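Local coordinates for protein titin heart isoform N2-B (Homo sapiens, PDB 2BK8) that probably serves as a structural immunoglobulin-like module (M1) of the giant muscle protein titin in the sarcomeric M-band, at residues Gly6-Ala11 against Ser86-Phe91. Numbering follows the deposited sequence.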
loop_
_atom_site.group_PDB
_atom_site.type_symbol
_atom_site.label_atom_id
_atom_site.label_comp_id
_atom_site.label_asym_id
_atom_site.label_seq_id
_atom_site.Cartn_x
_atom_site.Cartn_y
_atom_site.Cartn_z
ATOM N N GLY A 6 -7.116 -2.193 8.190
ATOM C CA GLY A 6 -8.245 -2.758 7.402
ATOM C C GLY A 6 -7.871 -3.522 6.126
ATOM O O GLY A 6 -6.710 -3.512 5.708
ATOM N N GLN A 7 -8.850 -4.196 5.506
ATOM C CA GLN A 7 -8.583 -4.942 4.261
ATOM C C GLN A 7 -8.321 -3.979 3.104
ATOM O O GLN A 7 -8.950 -2.922 3.001
ATOM C CB GLN A 7 -9.758 -5.859 3.869
ATOM C CG GLN A 7 -10.228 -6.811 4.954
ATOM C CD GLN A 7 -11.620 -7.328 4.682
ATOM O OE1 GLN A 7 -12.592 -6.569 4.696
ATOM N NE2 GLN A 7 -11.731 -8.619 4.445
ATOM N N ILE A 8 -7.416 -4.389 2.217
ATOM C CA ILE A 8 -7.053 -3.672 0.997
ATOM C C ILE A 8 -7.457 -4.577 -0.187
ATOM O O ILE A 8 -7.217 -5.798 -0.159
ATOM C CB ILE A 8 -5.545 -3.386 0.950
ATOM C CG1 ILE A 8 -5.063 -2.552 2.150
ATOM C CG2 ILE A 8 -5.137 -2.683 -0.367
ATOM C CD1 ILE A 8 -3.506 -2.494 2.258
ATOM N N MET A 9 -8.096 -3.989 -1.206
ATOM C CA MET A 9 -8.527 -4.749 -2.404
ATOM C C MET A 9 -7.439 -4.911 -3.490
ATOM O O MET A 9 -6.564 -4.033 -3.663
ATOM C CB MET A 9 -9.748 -4.089 -3.045
ATOM C CG MET A 9 -10.883 -3.747 -2.109
ATOM S SD MET A 9 -11.488 -5.173 -1.165
ATOM C CE MET A 9 -12.337 -6.165 -2.392
ATOM N N HIS A 10 -7.496 -6.024 -4.226
ATOM C CA HIS A 10 -6.552 -6.266 -5.335
ATOM C C HIS A 10 -6.867 -5.266 -6.452
ATOM O O HIS A 10 -7.975 -4.694 -6.460
ATOM C CB HIS A 10 -6.666 -7.713 -5.879
ATOM C CG HIS A 10 -6.478 -8.786 -4.836
ATOM N ND1 HIS A 10 -5.396 -8.808 -3.976
ATOM C CD2 HIS A 10 -7.213 -9.886 -4.547
ATOM C CE1 HIS A 10 -5.498 -9.858 -3.178
ATOM N NE2 HIS A 10 -6.588 -10.531 -3.504
ATOM N N ALA A 11 -5.929 -5.120 -7.402
ATOM C CA ALA A 11 -6.096 -4.297 -8.623
ATOM C C ALA A 11 -5.395 -4.882 -9.863
ATOM O O ALA A 11 -4.360 -5.553 -9.737
ATOM C CB ALA A 11 -5.571 -2.876 -8.353
ATOM N N SER A 86 -1.452 -5.127 6.319
ATOM C CA SER A 86 -2.488 -5.605 5.403
ATOM C C SER A 86 -1.831 -5.711 4.019
ATOM O O SER A 86 -0.869 -4.995 3.766
ATOM C CB SER A 86 -3.700 -4.649 5.450
ATOM O OG SER A 86 -4.400 -4.792 6.702
ATOM N N TYR A 87 -2.320 -6.640 3.186
ATOM C CA TYR A 87 -1.656 -7.017 1.918
ATOM C C TYR A 87 -2.644 -7.022 0.740
ATOM O O TYR A 87 -3.832 -7.273 0.939
ATOM C CB TYR A 87 -1.034 -8.416 2.081
ATOM C CG TYR A 87 0.049 -8.516 3.138
ATOM C CD1 TYR A 87 1.385 -8.355 2.814
ATOM C CD2 TYR A 87 -0.270 -8.799 4.472
ATOM C CE1 TYR A 87 2.390 -8.454 3.784
ATOM C CE2 TYR A 87 0.736 -8.907 5.458
ATOM C CZ TYR A 87 2.065 -8.727 5.094
ATOM O OH TYR A 87 3.092 -8.825 6.010
ATOM N N ALA A 88 -2.159 -6.745 -0.486
ATOM C CA ALA A 88 -2.974 -6.943 -1.693
ATOM C C ALA A 88 -2.082 -7.110 -2.929
ATOM O O ALA A 88 -0.897 -6.790 -2.870
ATOM C CB ALA A 88 -3.953 -5.765 -1.869
ATOM N N GLU A 89 -2.655 -7.627 -4.023
ATOM C CA GLU A 89 -1.908 -7.952 -5.231
ATOM C C GLU A 89 -2.126 -6.882 -6.301
ATOM O O GLU A 89 -3.195 -6.216 -6.327
ATOM C CB GLU A 89 -2.388 -9.298 -5.777
ATOM C CG GLU A 89 -2.242 -10.435 -4.761
ATOM C CD GLU A 89 -0.779 -10.743 -4.512
ATOM O OE1 GLU A 89 -0.081 -11.169 -5.450
ATOM O OE2 GLU A 89 -0.310 -10.526 -3.380
ATOM N N LEU A 90 -1.154 -6.762 -7.205
ATOM C CA LEU A 90 -1.284 -5.995 -8.448
ATOM C C LEU A 90 -1.036 -7.013 -9.567
ATOM O O LEU A 90 0.009 -7.694 -9.566
ATOM C CB LEU A 90 -0.234 -4.863 -8.519
ATOM C CG LEU A 90 -0.405 -3.766 -9.579
ATOM C CD1 LEU A 90 0.478 -2.534 -9.242
ATOM C CD2 LEU A 90 -0.102 -4.283 -10.963
ATOM N N PHE A 91 -2.015 -7.184 -10.451
ATOM C CA PHE A 91 -1.893 -8.068 -11.627
ATOM C C PHE A 91 -1.710 -7.224 -12.904
ATOM O O PHE A 91 -2.528 -6.357 -13.184
ATOM C CB PHE A 91 -3.131 -8.972 -11.796
ATOM C CG PHE A 91 -3.663 -9.562 -10.499
ATOM C CD1 PHE A 91 -3.001 -10.619 -9.860
ATOM C CD2 PHE A 91 -4.853 -9.091 -9.957
ATOM C CE1 PHE A 91 -3.505 -11.153 -8.662
ATOM C CE2 PHE A 91 -5.366 -9.624 -8.764
ATOM C CZ PHE A 91 -4.696 -10.658 -8.127
HETATM O O HOH W 1 -5.899 -6.877 3.054
#
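G6-A11 and S86-F91 run side by side in the same direction, their end-to-end vectors 6° apart, but they pair as parallel strands only at A11 and L90, where A11 N donates to E89 O and F91 N donates to A11 O over 2.9 Å, nearly straight at 168°. One residue earlier a side chain takes over the ladder: E89 N gives its hydrogen to H10 ND1 at 3.0 Å, with the donor tilted a little from the imidazole plane. Since a backbone amide can only donate, ND1 is the acceptor, consistent with any single ring proton lying on NE2. Chi1 of H10 sets CG anti to the carbonyl carbon, beside the backbone N; the turn of the ring about CB-CG then presents ND1, and E89 CB and CG pass beside ND1 and CE1. The carboxylate of E89 turns away to T72 and R96. The edge of F91, with CZ over one face of the imidazole, makes an offset edge-to-face pair, planes at 64°, while its CE2 reaches H10 CB at 3.7 Å.

In an immunoglobulin I-set domain this is the A to A' crossing: strand 4-5 belongs to one sheet, strand 11-13 joins the other beside strand 83-92, and G6-H10 carries the chain between them. Toward G6 a water replaces direct backbone pairing, accepting from I8 N and donating to Y87 O. I8 packs between the two sheets, with CG2 against A88 CB at 3.6 Å and CD1 against S86 CB; its side chain also touches Y21 and C23 of one sheet and C75 of the other. S86 OG donates to G6 O at 2.8 Å, approaching from above the carbonyl plane, and is also hydrogen-bonded to S5 OG.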